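Local atomic coordinates of GTP cyclohydrolase 1 type 2 homolog (Staphylococcus aureus subsp. aureus, PDB entry 3LNL), a protein that is of unknown function but belongs to the NIF3 family, binds zinc at a dinuclear centre and assembles into a toroidal hexamer capped by PII-like domains. Residues L116-G121 and D260-L265; D133-K137 and M205-K211; P149-K153 and I218-H222; L242-V248 and I280-I286. The protein carries 2 engineered substitutions. All coordinates share one frame; numbering follows the deposited sequence.

Interaction 1: residues L116-G121 and D260-L265; sequences LAKVMG and DIKSKL. Engineered in segment 116-121: Val119 (natural residue Ala).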
loop_
_atom_site.group_PDB
_atom_site.type_symbol
_atom_site.label_atom_id
_atom_site.label_comp_id
_atom_site.label_asym_id
_atom_site.label_seq_id
_atom_site.Cartn_x
_atom_site.Cartn_y
_atom_site.Cartn_z
ATOM N N LEU B 116 19.159 18.802 -26.510
ATOM C CA LEU B 116 19.913 19.610 -25.554
ATOM C C LEU B 116 21.427 19.491 -25.750
ATOM O O LEU B 116 22.124 20.489 -25.865
ATOM C CB LEU B 116 19.504 19.265 -24.109
ATOM C CG LEU B 116 18.165 19.875 -23.702
ATOM C CD1 LEU B 116 17.676 19.193 -22.390
ATOM C CD2 LEU B 116 18.246 21.444 -23.576
ATOM N N ALA B 117 21.929 18.264 -25.857
ATOM C CA ALA B 117 23.357 18.034 -26.050
ATOM C C ALA B 117 23.884 18.679 -27.331
ATOM O O ALA B 117 24.938 19.351 -27.326
ATOM C CB ALA B 117 23.673 16.515 -26.025
ATOM N N LYS B 118 23.119 18.548 -28.397
ATOM C CA LYS B 118 23.460 19.157 -29.682
ATOM C C LYS B 118 23.493 20.670 -29.582
ATOM O O LYS B 118 24.444 21.275 -30.018
ATOM C CB LYS B 118 22.481 18.688 -30.779
ATOM C CG LYS B 118 22.739 17.253 -31.275
ATOM C CD LYS B 118 24.057 17.166 -32.052
ATOM C CE LYS B 118 24.242 15.834 -32.790
ATOM N NZ LYS B 118 25.707 15.638 -33.114
ATOM N N VAL B 119 22.499 21.279 -28.925
ATOM C CA VAL B 119 22.494 22.735 -28.775
ATOM C C VAL B 119 23.659 23.236 -27.898
ATOM O O VAL B 119 24.176 24.326 -28.073
ATOM C CB VAL B 119 21.163 23.239 -28.217
ATOM C CG1 VAL B 119 21.203 24.769 -28.064
ATOM C CG2 VAL B 119 20.094 22.849 -29.091
ATOM N N MET B 120 24.102 22.400 -26.981
ATOM C CA MET B 120 25.291 22.691 -26.184
ATOM C C MET B 120 26.614 22.461 -26.877
ATOM O O MET B 120 27.650 22.792 -26.306
ATOM C CB MET B 120 25.253 21.877 -24.902
ATOM C CG MET B 120 24.121 22.253 -23.997
ATOM S SD MET B 120 24.085 21.149 -22.599
ATOM C CE MET B 120 22.413 21.388 -21.953
ATOM N N GLY B 121 26.579 21.927 -28.094
ATOM C CA GLY B 121 27.797 21.677 -28.870
ATOM C C GLY B 121 28.591 20.474 -28.441
ATOM O O GLY B 121 29.771 20.417 -28.693
ATOM N N ASP B 260 28.880 28.892 -20.829
ATOM C CA ASP B 260 28.746 28.527 -22.246
ATOM C C ASP B 260 27.342 28.054 -22.597
ATOM O O ASP B 260 26.777 28.444 -23.618
ATOM C CB ASP B 260 29.757 27.426 -22.594
ATOM C CG ASP B 260 29.881 27.218 -24.035
ATOM O OD1 ASP B 260 30.335 28.154 -24.723
ATOM O OD2 ASP B 260 29.526 26.135 -24.507
ATOM N N ILE B 261 26.768 27.200 -21.762
ATOM C CA ILE B 261 25.481 26.644 -22.090
ATOM C C ILE B 261 24.351 27.680 -21.810
ATOM O O ILE B 261 23.339 27.681 -22.493
ATOM C CB ILE B 261 25.241 25.193 -21.501
ATOM C CG1 ILE B 261 25.024 25.175 -19.992
ATOM C CG2 ILE B 261 26.373 24.194 -21.990
ATOM C CD1 ILE B 261 24.861 23.766 -19.426
ATOM N N LYS B 262 24.572 28.586 -20.849
ATOM C CA LYS B 262 23.673 29.712 -20.613
ATOM C C LYS B 262 23.537 30.525 -21.888
ATOM O O LYS B 262 22.407 30.845 -22.292
ATOM C CB LYS B 262 24.186 30.617 -19.475
ATOM C CG LYS B 262 23.321 31.890 -19.242
ATOM C CD LYS B 262 23.877 32.824 -18.175
ATOM C CE LYS B 262 22.945 34.014 -17.952
ATOM N NZ LYS B 262 23.462 35.005 -16.999
ATOM N N SER B 263 24.681 30.833 -22.528
ATOM C CA SER B 263 24.698 31.558 -23.771
ATOM C C SER B 263 24.068 30.780 -24.942
ATOM O O SER B 263 23.199 31.290 -25.670
ATOM C CB SER B 263 26.163 31.983 -24.061
ATOM O OG SER B 263 26.250 32.580 -25.297
ATOM N N LYS B 264 24.429 29.520 -25.085
ATOM C CA LYS B 264 23.957 28.722 -26.216
ATOM C C LYS B 264 22.443 28.495 -26.177
ATOM O O LYS B 264 21.800 28.479 -27.219
ATOM C CB LYS B 264 24.659 27.365 -26.271
ATOM C CG LYS B 264 26.060 27.470 -26.832
ATOM C CD LYS B 264 26.843 26.165 -26.868
ATOM C CE LYS B 264 28.220 26.444 -27.546
ATOM N NZ LYS B 264 29.208 25.452 -27.072
ATOM N N LEU B 265 21.890 28.302 -24.983
ATOM C CA LEU B 265 20.462 28.117 -24.835
ATOM C C LEU B 265 19.670 29.412 -24.522
ATOM O O LEU B 265 18.458 29.329 -24.270
ATOM C CB LEU B 265 20.172 27.067 -23.739
ATOM C CG LEU B 265 20.470 25.607 -24.117
ATOM C CD1 LEU B 265 20.720 24.738 -22.881
ATOM C CD2 LEU B 265 19.310 25.045 -24.880
HETATM O O HOH W 1 29.553 23.448 -24.384
#

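Interaction 2: residues D133-K137 and M205-K211; sequences DVYYK and MIDAYQK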
loop_
_atom_site.group_PDB
_atom_site.type_symbol
_atom_site.label_atom_id
_atom_site.label_comp_id
_atom_site.label_asym_id
_atom_site.label_seq_id
_atom_site.Cartn_x
_atom_site.Cartn_y
_atom_site.Cartn_z
ATOM N N ASP B 133 13.817 -4.269 -23.009
ATOM C CA ASP B 133 12.711 -4.793 -23.782
ATOM C C ASP B 133 12.700 -6.302 -23.673
ATOM O O ASP B 133 13.743 -6.934 -23.707
ATOM C CB ASP B 133 12.834 -4.339 -25.236
ATOM C CG ASP B 133 12.908 -2.808 -25.366
ATOM O OD1 ASP B 133 12.111 -2.092 -24.710
ATOM O OD2 ASP B 133 13.778 -2.329 -26.121
ATOM N N VAL B 134 11.505 -6.854 -23.519
ATOM C CA VAL B 134 11.317 -8.280 -23.383
ATOM C C VAL B 134 11.061 -8.898 -24.746
ATOM O O VAL B 134 10.215 -8.423 -25.502
ATOM C CB VAL B 134 10.145 -8.591 -22.454
ATOM C CG1 VAL B 134 9.967 -10.101 -22.319
ATOM C CG2 VAL B 134 10.366 -7.926 -21.098
ATOM N N TYR B 135 11.849 -9.918 -25.064
ATOM C CA TYR B 135 11.685 -10.731 -26.271
ATOM C C TYR B 135 11.557 -12.191 -25.836
ATOM O O TYR B 135 11.730 -12.510 -24.660
ATOM C CB TYR B 135 12.916 -10.619 -27.171
ATOM C CG TYR B 135 13.206 -9.231 -27.653
ATOM C CD1 TYR B 135 12.859 -8.820 -28.940
ATOM C CD2 TYR B 135 13.844 -8.321 -26.822
ATOM C CE1 TYR B 135 13.132 -7.516 -29.382
ATOM C CE2 TYR B 135 14.129 -7.031 -27.251
ATOM C CZ TYR B 135 13.766 -6.625 -28.521
ATOM O OH TYR B 135 14.065 -5.322 -28.898
ATOM N N TYR B 136 11.287 -13.085 -26.788
ATOM C CA TYR B 136 11.355 -14.525 -26.531
ATOM C C TYR B 136 12.187 -15.224 -27.573
ATOM O O TYR B 136 12.070 -14.940 -28.774
ATOM C CB TYR B 136 9.974 -15.165 -26.523
ATOM C CG TYR B 136 9.140 -14.750 -25.364
ATOM C CD1 TYR B 136 8.184 -13.763 -25.496
ATOM C CD2 TYR B 136 9.313 -15.343 -24.118
ATOM C CE1 TYR B 136 7.416 -13.371 -24.417
ATOM C CE2 TYR B 136 8.554 -14.954 -23.032
ATOM C CZ TYR B 136 7.605 -13.972 -23.189
ATOM O OH TYR B 136 6.836 -13.583 -22.111
ATOM N N LYS B 137 13.020 -16.150 -27.122
ATOM C CA LYS B 137 13.627 -17.099 -28.039
ATOM C C LYS B 137 12.690 -18.305 -28.110
ATOM O O LYS B 137 12.478 -18.993 -27.116
ATOM C CB LYS B 137 15.022 -17.495 -27.601
ATOM C CG LYS B 137 15.886 -18.026 -28.735
ATOM C CD LYS B 137 17.296 -18.348 -28.185
ATOM C CE LYS B 137 18.394 -17.688 -29.017
ATOM N NZ LYS B 137 19.683 -17.692 -28.219
ATOM N N MET B 205 13.632 -15.527 -32.918
ATOM C CA MET B 205 13.262 -14.461 -31.990
ATOM C C MET B 205 11.873 -13.956 -32.283
ATOM O O MET B 205 11.468 -13.899 -33.428
ATOM C CB MET B 205 14.268 -13.318 -32.091
ATOM C CG MET B 205 15.666 -13.716 -31.668
ATOM S SD MET B 205 15.686 -14.280 -29.931
ATOM C CE MET B 205 15.333 -12.706 -29.077
ATOM N N ILE B 206 11.137 -13.621 -31.238
ATOM C CA ILE B 206 9.910 -12.855 -31.387
ATOM C C ILE B 206 9.880 -11.734 -30.343
ATOM O O ILE B 206 10.495 -11.838 -29.273
ATOM C CB ILE B 206 8.644 -13.745 -31.229
ATOM C CG1 ILE B 206 8.651 -14.457 -29.864
ATOM C CG2 ILE B 206 8.529 -14.741 -32.400
ATOM C CD1 ILE B 206 7.268 -14.821 -29.320
ATOM N N ASP B 207 9.179 -10.661 -30.672
ATOM C CA ASP B 207 8.857 -9.632 -29.692
ATOM C C ASP B 207 7.835 -10.218 -28.740
ATOM O O ASP B 207 7.143 -11.183 -29.093
ATOM C CB ASP B 207 8.254 -8.402 -30.372
ATOM C CG ASP B 207 9.202 -7.765 -31.352
ATOM O OD1 ASP B 207 10.420 -8.009 -31.229
ATOM O OD2 ASP B 207 8.739 -7.024 -32.247
ATOM N N ALA B 208 7.722 -9.621 -27.553
ATOM C CA ALA B 208 6.824 -10.133 -26.508
ATOM C C ALA B 208 5.339 -10.242 -26.925
ATOM O O ALA B 208 4.648 -11.162 -26.496
ATOM C CB ALA B 208 6.961 -9.311 -25.231
ATOM N N TYR B 209 4.848 -9.341 -27.766
ATOM C CA TYR B 209 3.418 -9.355 -28.100
ATOM C C TYR B 209 3.033 -10.507 -29.049
ATOM O O TYR B 209 1.847 -10.845 -29.166
ATOM C CB TYR B 209 2.958 -7.993 -28.655
ATOM C CG TYR B 209 3.459 -7.691 -30.042
ATOM C CD1 TYR B 209 2.729 -8.072 -31.166
ATOM C CD2 TYR B 209 4.665 -7.036 -30.237
ATOM C CE1 TYR B 209 3.188 -7.796 -32.451
ATOM C CE2 TYR B 209 5.138 -6.764 -31.518
ATOM C CZ TYR B 209 4.394 -7.146 -32.616
ATOM O OH TYR B 209 4.861 -6.882 -33.879
ATOM N N GLN B 210 4.034 -11.116 -29.697
ATOM C CA GLN B 210 3.806 -12.187 -30.689
ATOM C C GLN B 210 3.620 -13.605 -30.114
ATOM O O GLN B 210 3.190 -14.510 -30.839
ATOM C CB GLN B 210 4.957 -12.228 -31.701
ATOM C CG GLN B 210 5.255 -10.910 -32.427
ATOM C CD GLN B 210 6.533 -11.012 -33.262
ATOM O OE1 GLN B 210 7.599 -10.497 -32.893
ATOM N NE2 GLN B 210 6.434 -11.708 -34.381
ATOM N N LYS B 211 3.947 -13.802 -28.837
ATOM C CA LYS B 211 3.919 -15.146 -28.218
ATOM C C LYS B 211 2.671 -15.932 -28.651
ATOM O O LYS B 211 2.775 -16.994 -29.259
ATOM C CB LYS B 211 4.029 -15.046 -26.681
ATOM C CG LYS B 211 4.101 -16.386 -25.891
ATOM C CD LYS B 211 4.535 -16.170 -24.412
ATOM C CE LYS B 211 4.448 -17.469 -23.546
ATOM N NZ LYS B 211 5.503 -17.589 -22.431
#

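Interaction 3: residues P149-K153 and I218-H222; sequences PFKDK and IKQYH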
loop_
_atom_site.group_PDB
_atom_site.type_symbol
_atom_site.label_atom_id
_atom_site.label_comp_id
_atom_site.label_asym_id
_atom_site.label_seq_id
_atom_site.Cartn_x
_atom_site.Cartn_y
_atom_site.Cartn_z
ATOM N N PRO B 149 9.368 -26.839 -45.027
ATOM C CA PRO B 149 7.993 -26.320 -45.100
ATOM C C PRO B 149 7.470 -25.803 -43.756
ATOM O O PRO B 149 6.595 -24.936 -43.721
ATOM C CB PRO B 149 7.161 -27.514 -45.605
ATOM C CG PRO B 149 8.075 -28.683 -45.689
ATOM C CD PRO B 149 9.435 -28.303 -45.193
ATOM N N PHE B 150 8.005 -26.320 -42.659
ATOM C CA PHE B 150 7.718 -25.716 -41.369
ATOM C C PHE B 150 8.252 -24.283 -41.405
ATOM O O PHE B 150 7.507 -23.343 -41.158
ATOM C CB PHE B 150 8.328 -26.532 -40.222
ATOM C CG PHE B 150 8.035 -25.971 -38.850
ATOM C CD1 PHE B 150 6.720 -25.871 -38.389
ATOM C CD2 PHE B 150 9.073 -25.539 -38.015
ATOM C CE1 PHE B 150 6.437 -25.348 -37.117
ATOM C CE2 PHE B 150 8.805 -25.023 -36.742
ATOM C CZ PHE B 150 7.484 -24.922 -36.294
ATOM N N LYS B 151 9.526 -24.117 -41.761
ATOM C CA LYS B 151 10.149 -22.789 -41.797
ATOM C C LYS B 151 9.457 -21.803 -42.738
ATOM O O LYS B 151 9.191 -20.662 -42.355
ATOM C CB LYS B 151 11.623 -22.899 -42.171
ATOM C CG LYS B 151 12.503 -23.371 -41.020
ATOM C CD LYS B 151 13.997 -23.327 -41.362
ATOM C CE LYS B 151 14.336 -24.152 -42.588
ATOM N NZ LYS B 151 15.773 -24.515 -42.593
ATOM N N ASP B 152 9.177 -22.255 -43.961
ATOM C CA ASP B 152 8.497 -21.448 -44.991
ATOM C C ASP B 152 7.113 -20.961 -44.562
ATOM O O ASP B 152 6.733 -19.832 -44.858
ATOM C CB ASP B 152 8.321 -22.255 -46.291
ATOM C CG ASP B 152 9.642 -22.591 -46.978
ATOM O OD1 ASP B 152 10.632 -21.833 -46.853
ATOM O OD2 ASP B 152 9.681 -23.628 -47.668
ATOM N N LYS B 153 6.354 -21.833 -43.901
ATOM C CA LYS B 153 5.010 -21.489 -43.434
ATOM C C LYS B 153 5.052 -20.483 -42.286
ATOM O O LYS B 153 4.268 -19.535 -42.247
ATOM C CB LYS B 153 4.243 -22.742 -43.010
ATOM C CG LYS B 153 3.474 -23.391 -44.137
ATOM C CD LYS B 153 2.272 -22.532 -44.551
ATOM C CE LYS B 153 1.253 -23.306 -45.385
ATOM N NZ LYS B 153 1.693 -23.516 -46.788
ATOM N N ILE B 218 2.691 -22.269 -34.659
ATOM C CA ILE B 218 3.518 -23.466 -34.424
ATOM C C ILE B 218 2.631 -24.714 -34.361
ATOM O O ILE B 218 2.845 -25.664 -35.110
ATOM C CB ILE B 218 4.372 -23.367 -33.146
ATOM C CG1 ILE B 218 5.558 -22.419 -33.343
ATOM C CG2 ILE B 218 4.926 -24.732 -32.751
ATOM C CD1 ILE B 218 6.321 -22.162 -32.056
ATOM N N LYS B 219 1.635 -24.686 -33.476
ATOM C CA LYS B 219 0.654 -25.786 -33.354
ATOM C C LYS B 219 0.024 -26.149 -34.697
ATOM O O LYS B 219 -0.142 -27.328 -35.007
ATOM C CB LYS B 219 -0.446 -25.440 -32.339
ATOM C CG LYS B 219 -0.016 -25.640 -30.906
ATOM C CD LYS B 219 -1.162 -25.393 -29.950
ATOM C CE LYS B 219 -0.665 -25.274 -28.525
ATOM N NZ LYS B 219 -1.738 -25.572 -27.548
ATOM N N GLN B 220 -0.301 -25.127 -35.484
ATOM C CA GLN B 220 -0.932 -25.311 -36.791
ATOM C C GLN B 220 -0.045 -26.034 -37.811
ATOM O O GLN B 220 -0.488 -26.992 -38.456
ATOM C CB GLN B 220 -1.351 -23.959 -37.366
ATOM C CG GLN B 220 -2.065 -24.060 -38.703
ATOM C CD GLN B 220 -2.553 -22.724 -39.217
ATOM O OE1 GLN B 220 -2.224 -21.668 -38.674
ATOM N NE2 GLN B 220 -3.344 -22.763 -40.280
ATOM N N TYR B 221 1.194 -25.571 -37.972
ATOM C CA TYR B 221 2.038 -26.086 -39.052
ATOM C C TYR B 221 3.074 -27.110 -38.613
ATOM O O TYR B 221 3.887 -27.527 -39.430
ATOM C CB TYR B 221 2.719 -24.943 -39.813
ATOM C CG TYR B 221 1.753 -23.948 -40.411
ATOM C CD1 TYR B 221 0.916 -24.298 -41.465
ATOM C CD2 TYR B 221 1.684 -22.651 -39.924
ATOM C CE1 TYR B 221 0.031 -23.370 -42.014
ATOM C CE2 TYR B 221 0.811 -21.717 -40.461
ATOM C CZ TYR B 221 -0.016 -22.075 -41.504
ATOM O OH TYR B 221 -0.881 -21.127 -42.019
ATOM N N HIS B 222 3.044 -27.544 -37.353
ATOM C CA HIS B 222 4.022 -28.544 -36.880
ATOM C C HIS B 222 3.668 -29.985 -37.357
ATOM O O HIS B 222 2.485 -30.325 -37.481
ATOM C CB HIS B 222 4.163 -28.503 -35.355
ATOM C CG HIS B 222 5.491 -28.990 -34.857
ATOM N ND1 HIS B 222 5.809 -30.328 -34.763
ATOM C CD2 HIS B 222 6.577 -28.313 -34.412
ATOM C CE1 HIS B 222 7.038 -30.455 -34.296
ATOM N NE2 HIS B 222 7.526 -29.248 -34.074
#

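Interaction 4: residues L242-V248 and I280-I286; sequences LGVMAEV and IKRIAII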
loop_
_atom_site.group_PDB
_atom_site.type_symbol
_atom_site.label_atom_id
_atom_site.label_comp_id
_atom_site.label_asym_id
_atom_site.label_seq_id
_atom_site.Cartn_x
_atom_site.Cartn_y
_atom_site.Cartn_z
ATOM N N LEU B 242 16.160 7.478 -20.507
ATOM C CA LEU B 242 16.079 8.837 -19.976
ATOM C C LEU B 242 17.453 9.468 -19.685
ATOM O O LEU B 242 18.137 9.118 -18.701
ATOM C CB LEU B 242 15.194 8.885 -18.723
ATOM C CG LEU B 242 15.008 10.302 -18.191
ATOM C CD1 LEU B 242 14.116 11.119 -19.168
ATOM C CD2 LEU B 242 14.431 10.294 -16.790
ATOM N N GLY B 243 17.828 10.377 -20.574
ATOM C CA GLY B 243 19.044 11.137 -20.482
ATOM C C GLY B 243 20.025 10.734 -21.563
ATOM O O GLY B 243 19.872 9.711 -22.231
ATOM N N VAL B 244 21.038 11.576 -21.719
ATOM C CA VAL B 244 22.227 11.269 -22.490
ATOM C C VAL B 244 23.480 11.548 -21.690
ATOM O O VAL B 244 23.500 12.418 -20.786
ATOM C CB VAL B 244 22.306 12.091 -23.819
ATOM C CG1 VAL B 244 21.165 11.641 -24.787
ATOM C CG2 VAL B 244 22.335 13.630 -23.573
ATOM N N MET B 245 24.554 10.842 -22.052
ATOM C CA MET B 245 25.903 11.190 -21.612
ATOM C C MET B 245 26.582 11.726 -22.833
ATOM O O MET B 245 26.450 11.143 -23.898
ATOM C CB MET B 245 26.700 9.970 -21.071
ATOM C CG MET B 245 28.014 10.352 -20.363
ATOM S SD MET B 245 27.743 11.007 -18.659
ATOM C CE MET B 245 27.153 9.488 -17.827
ATOM N N ALA B 246 27.362 12.794 -22.680
ATOM C CA ALA B 246 28.129 13.349 -23.768
ATOM C C ALA B 246 29.399 14.010 -23.201
ATOM O O ALA B 246 29.623 13.983 -21.987
ATOM C CB ALA B 246 27.284 14.365 -24.499
ATOM N N GLU B 247 30.218 14.586 -24.080
ATOM C CA GLU B 247 31.435 15.287 -23.661
ATOM C C GLU B 247 31.609 16.620 -24.353
ATOM O O GLU B 247 31.117 16.839 -25.482
ATOM C CB GLU B 247 32.738 14.458 -23.834
ATOM C CG GLU B 247 32.628 13.107 -24.334
ATOM C CD GLU B 247 33.987 12.525 -24.692
ATOM O OE1 GLU B 247 34.821 12.270 -23.784
ATOM O OE2 GLU B 247 34.261 12.404 -25.898
ATOM N N VAL B 248 32.316 17.509 -23.662
ATOM C CA VAL B 248 32.760 18.762 -24.265
ATOM C C VAL B 248 33.923 18.405 -25.137
ATOM O O VAL B 248 34.567 17.356 -24.923
ATOM C CB VAL B 248 33.129 19.841 -23.236
ATOM C CG1 VAL B 248 31.856 20.378 -22.620
ATOM C CG2 VAL B 248 34.063 19.298 -22.146
ATOM N N ILE B 280 35.641 19.611 -16.024
ATOM C CA ILE B 280 34.454 18.956 -16.519
ATOM C C ILE B 280 34.833 18.381 -17.876
ATOM O O ILE B 280 35.331 19.102 -18.709
ATOM C CB ILE B 280 33.325 20.040 -16.756
ATOM C CG1 ILE B 280 32.708 20.507 -15.438
ATOM C CG2 ILE B 280 32.190 19.554 -17.590
ATOM C CD1 ILE B 280 32.760 19.472 -14.305
ATOM N N LYS B 281 34.561 17.106 -18.118
ATOM C CA LYS B 281 34.646 16.566 -19.473
ATOM C C LYS B 281 33.368 15.854 -19.918
ATOM O O LYS B 281 32.895 16.078 -21.054
ATOM C CB LYS B 281 35.813 15.599 -19.551
ATOM C CG LYS B 281 35.876 14.855 -20.838
ATOM C CD LYS B 281 36.316 15.768 -21.985
ATOM C CE LYS B 281 36.512 14.965 -23.229
ATOM N NZ LYS B 281 36.727 15.907 -24.317
ATOM N N ARG B 282 32.877 14.951 -19.074
ATOM C CA ARG B 282 31.689 14.184 -19.355
ATOM C C ARG B 282 30.471 14.770 -18.631
ATOM O O ARG B 282 30.514 15.048 -17.442
ATOM C CB ARG B 282 31.891 12.711 -18.978
ATOM C CG ARG B 282 33.150 12.134 -19.557
ATOM C CD ARG B 282 33.368 10.673 -19.178
ATOM N NE ARG B 282 32.304 9.881 -19.775
ATOM C CZ ARG B 282 32.042 8.623 -19.462
ATOM N NH1 ARG B 282 32.766 7.993 -18.537
ATOM N NH2 ARG B 282 31.053 7.990 -20.089
ATOM N N ILE B 283 29.378 14.897 -19.373
ATOM C CA ILE B 283 28.186 15.599 -18.991
ATOM C C ILE B 283 26.980 14.664 -19.109
ATOM O O ILE B 283 26.759 14.068 -20.137
ATOM C CB ILE B 283 28.037 16.802 -19.934
ATOM C CG1 ILE B 283 29.311 17.727 -19.762
ATOM C CG2 ILE B 283 26.769 17.616 -19.601
ATOM C CD1 ILE B 283 29.804 18.215 -21.003
ATOM N N ALA B 284 26.205 14.512 -18.038
ATOM C CA ALA B 284 24.927 13.809 -18.126
ATOM C C ALA B 284 23.839 14.887 -18.179
ATOM O O ALA B 284 23.912 15.865 -17.422
ATOM C CB ALA B 284 24.738 12.913 -16.909
ATOM N N ILE B 285 22.838 14.685 -19.016
ATOM C CA ILE B 285 21.747 15.657 -19.218
ATOM C C ILE B 285 20.396 14.981 -19.152
ATOM O O ILE B 285 20.140 14.029 -19.874
ATOM C CB ILE B 285 21.821 16.342 -20.580
ATOM C CG1 ILE B 285 23.130 17.110 -20.769
ATOM C CG2 ILE B 285 20.647 17.337 -20.744
ATOM C CD1 ILE B 285 23.474 17.330 -22.262
ATOM N N ILE B 286 19.554 15.451 -18.231
ATOM C CA ILE B 286 18.135 15.116 -18.219
ATOM C C ILE B 286 17.346 16.424 -18.185
ATOM O O ILE B 286 17.241 17.115 -17.172
ATOM C CB ILE B 286 17.697 14.167 -17.093
ATOM C CG1 ILE B 286 18.446 12.853 -17.192
ATOM C CG2 ILE B 286 16.148 13.916 -17.187
ATOM C CD1 ILE B 286 18.183 11.888 -16.087
#

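Interaction 1: residues L116-G121 and D260-L265
Met120 meets Ile261 where the two helix ends come closest. The methionine chain runs extended past the isoleucine, its CG 3.6 Å from Ile261 CG2, and then carries CE on to Leu265 CD1, crossing both side chains at a slant. Leu265 serves several partners with its two methyls. Leu265 CD2 lies 3.7 Å from CG1 of Val119, an engineered residue, and the same methyl lies 4.0 Å from CD2 of Leu116, whose side chain crosses it at about a right angle.

The polar link lies at the end of Lys264. With chi2 and chi3 both near 180°, Lys264 stretches over Val119 O and delivers NZ to Met120 O at 3.2 Å, approaching from above the carbonyl plane. Lys264 NZ also forms a salt bridge with Asp260 OD2 at 2.7 Å, using the carboxylate's syn lone pair. A water donates to both Met120 O and Asp260 OD2, so Met120 O receives two bonds just where Gly121, at positive phi, closes helix 112-119 in a Schellman motif.

Leu116 and Met120 also rest on Ile285. Helix 112-119 thus lies against strand 279-285, while helix 254-264 packs on neighbouring loops, Ile261 on Ile328, and Val335 touches both Leu116 and Leu265.

Interaction 2: residues D133-K137 and M205-K211
Tyr136 turns its CG anti to the carbonyl carbon (chi1 -69°), which lays its ring along the start of the turn after strand 197-207, while Lys211 sends CG anti to the backbone N and reaches back to that ring. Lys211 CD sits over one face, 4.2 Å from the Tyr136 centroid and 23° off the ring normal, a CH-pi contact displaced toward the rim. Ala208 CA meets the same ring at its edge, 3.9 Å from Tyr136 CE1, and Ile206 CG1 packs against Tyr136 CB.

The side chains of Tyr135 and Lys137 meet a different set of neighbours. Met205, bent at chi2 and chi3, brings CE to Tyr135 CB at 3.7 Å and its sulfur beside Lys137 CG. Tyr135 and Asp207 run side by side in the same direction, with ring and carboxylate planes 69° apart.

The backbones form an antiparallel ladder. Tyr136 and Ile206 are a hydrogen-bonded pair: Tyr136 N gives to Ile206 O at 2.9 Å and Ile206 N returns a bond of equal length to Tyr136 O. The bond from Ala208 N to Val134 O is weak, at 3.4 Å, as the chain leaves the strand. There Gln210 OE1 accepts from Asp207 N (2.7 Å), a side-chain bond across the turn.

Lys137 NZ forms a salt bridge with Asp230 of the third subunit. Strand 229-238 pairs with the other edge of strand 125-142, making this the antiparallel sheet of the PII-like domain, whose trimers cap the toroid.

Interaction 3: residues P149-K153 and I218-H222
Phe150 drives its ring into the buried half of the contact, where it meets His222 and the last turn of helix 211-221. The edge of His222 is directed at the Phe150 face in an edge-to-face pair, with centroids 5.2 Å apart and planes at 69°. At the rim of the phenyl ring, Phe150 CD1 lies 3.4 Å from Tyr221 O, near the ring plane. With CG anti to the backbone N (chi1 -179°), Phe150 extends across the gap between the helices. The imidazole is fixed: its ND1 accepts from Tyr224 N.

Helices 147-156 and 211-221 follow strands 125-142 and 197-207, and both pack on the sheet, Phe150 against Ile142 and Ile202, Ile218 against Val138 and Thr140. This is the alpha/beta layering of the PII-like fold.

The outer half is less enclosed and depends on one lysine. Lys153, bent at chi2 and chi4, lays its aliphatic chain over one face of Tyr221, the two side chains crossing at about a right angle; Lys153 CD stands 3.9 Å from the Tyr221 centroid in a CH-pi contact, while the ammonium end leads away to a long, weak ion pair with Glu156. Gln220 CG lies over the centre of the opposite face.

Interaction 4: residues L242-V248 and I280-I286
Val248 and Lys281 close one end of this strand pair twice over. Val248 N gives a hydrogen bond to Lys281 O (3.0 Å), and the lysine, bent at chi2 (72°), curls its NZ round to Val248 O at 2.7 Å. Beside it Val248 CG1 presses on Ile283 CD1 at 3.4 Å, tighter than usual for two methyls, the side chains crossing at about a right angle. On the face carrying Met245 and Ala284, the methionine sulfur lies 4.0 Å from Ala284 CB; on the other, Val244 and Ile285 lie side by side.

Four further bonds form two reciprocal pairs, Val244 with Ile285 and Ala246 with Ile283; Ile283 N to Ala246 O measures 2.8 Å. Strand 244-248 thus runs antiparallel to strand 280-285 at 153°, within the mixed sheet of a NIF3 domain. At the far end Leu242 CG touches Ile286 CG2 at 3.9 Å, while Gly243 CA passes 3.2 Å from Ile285 O.

Further out, Asp303 accepts bonds from the backbone N of both Lys281 and Arg282, and Asn124 binds Glu247 OE2. Strands 125-142 and 304-307 flank the pair, and Leu242 lies about 4 Å, between side chains, from the zinc ligand Asp106.

Interactions 1 and 4 belong together: their centres are 12 Å apart and they touch, Ile285 CD1 lying 3.9 Å from both Ala117 CA and Met120 SD. Both border the dinuclear zinc centre, the side chain of Leu116 being about 8 Å and that of Leu242 about 6 Å from a bound zinc ion. Interactions 2 and 3, with centres 18 Å apart, lie in the PII-like region, where two strands and the helices that follow them are paired. The centre of interaction 3 is 55 Å from that of interaction 1. Strand 125-142 bridges the regions: it carries residues 133-137 of interaction 2 and also pairs with strand 240-253 of interaction 4; the nearest atoms of interactions 2 and 4 are about 11 Å apart.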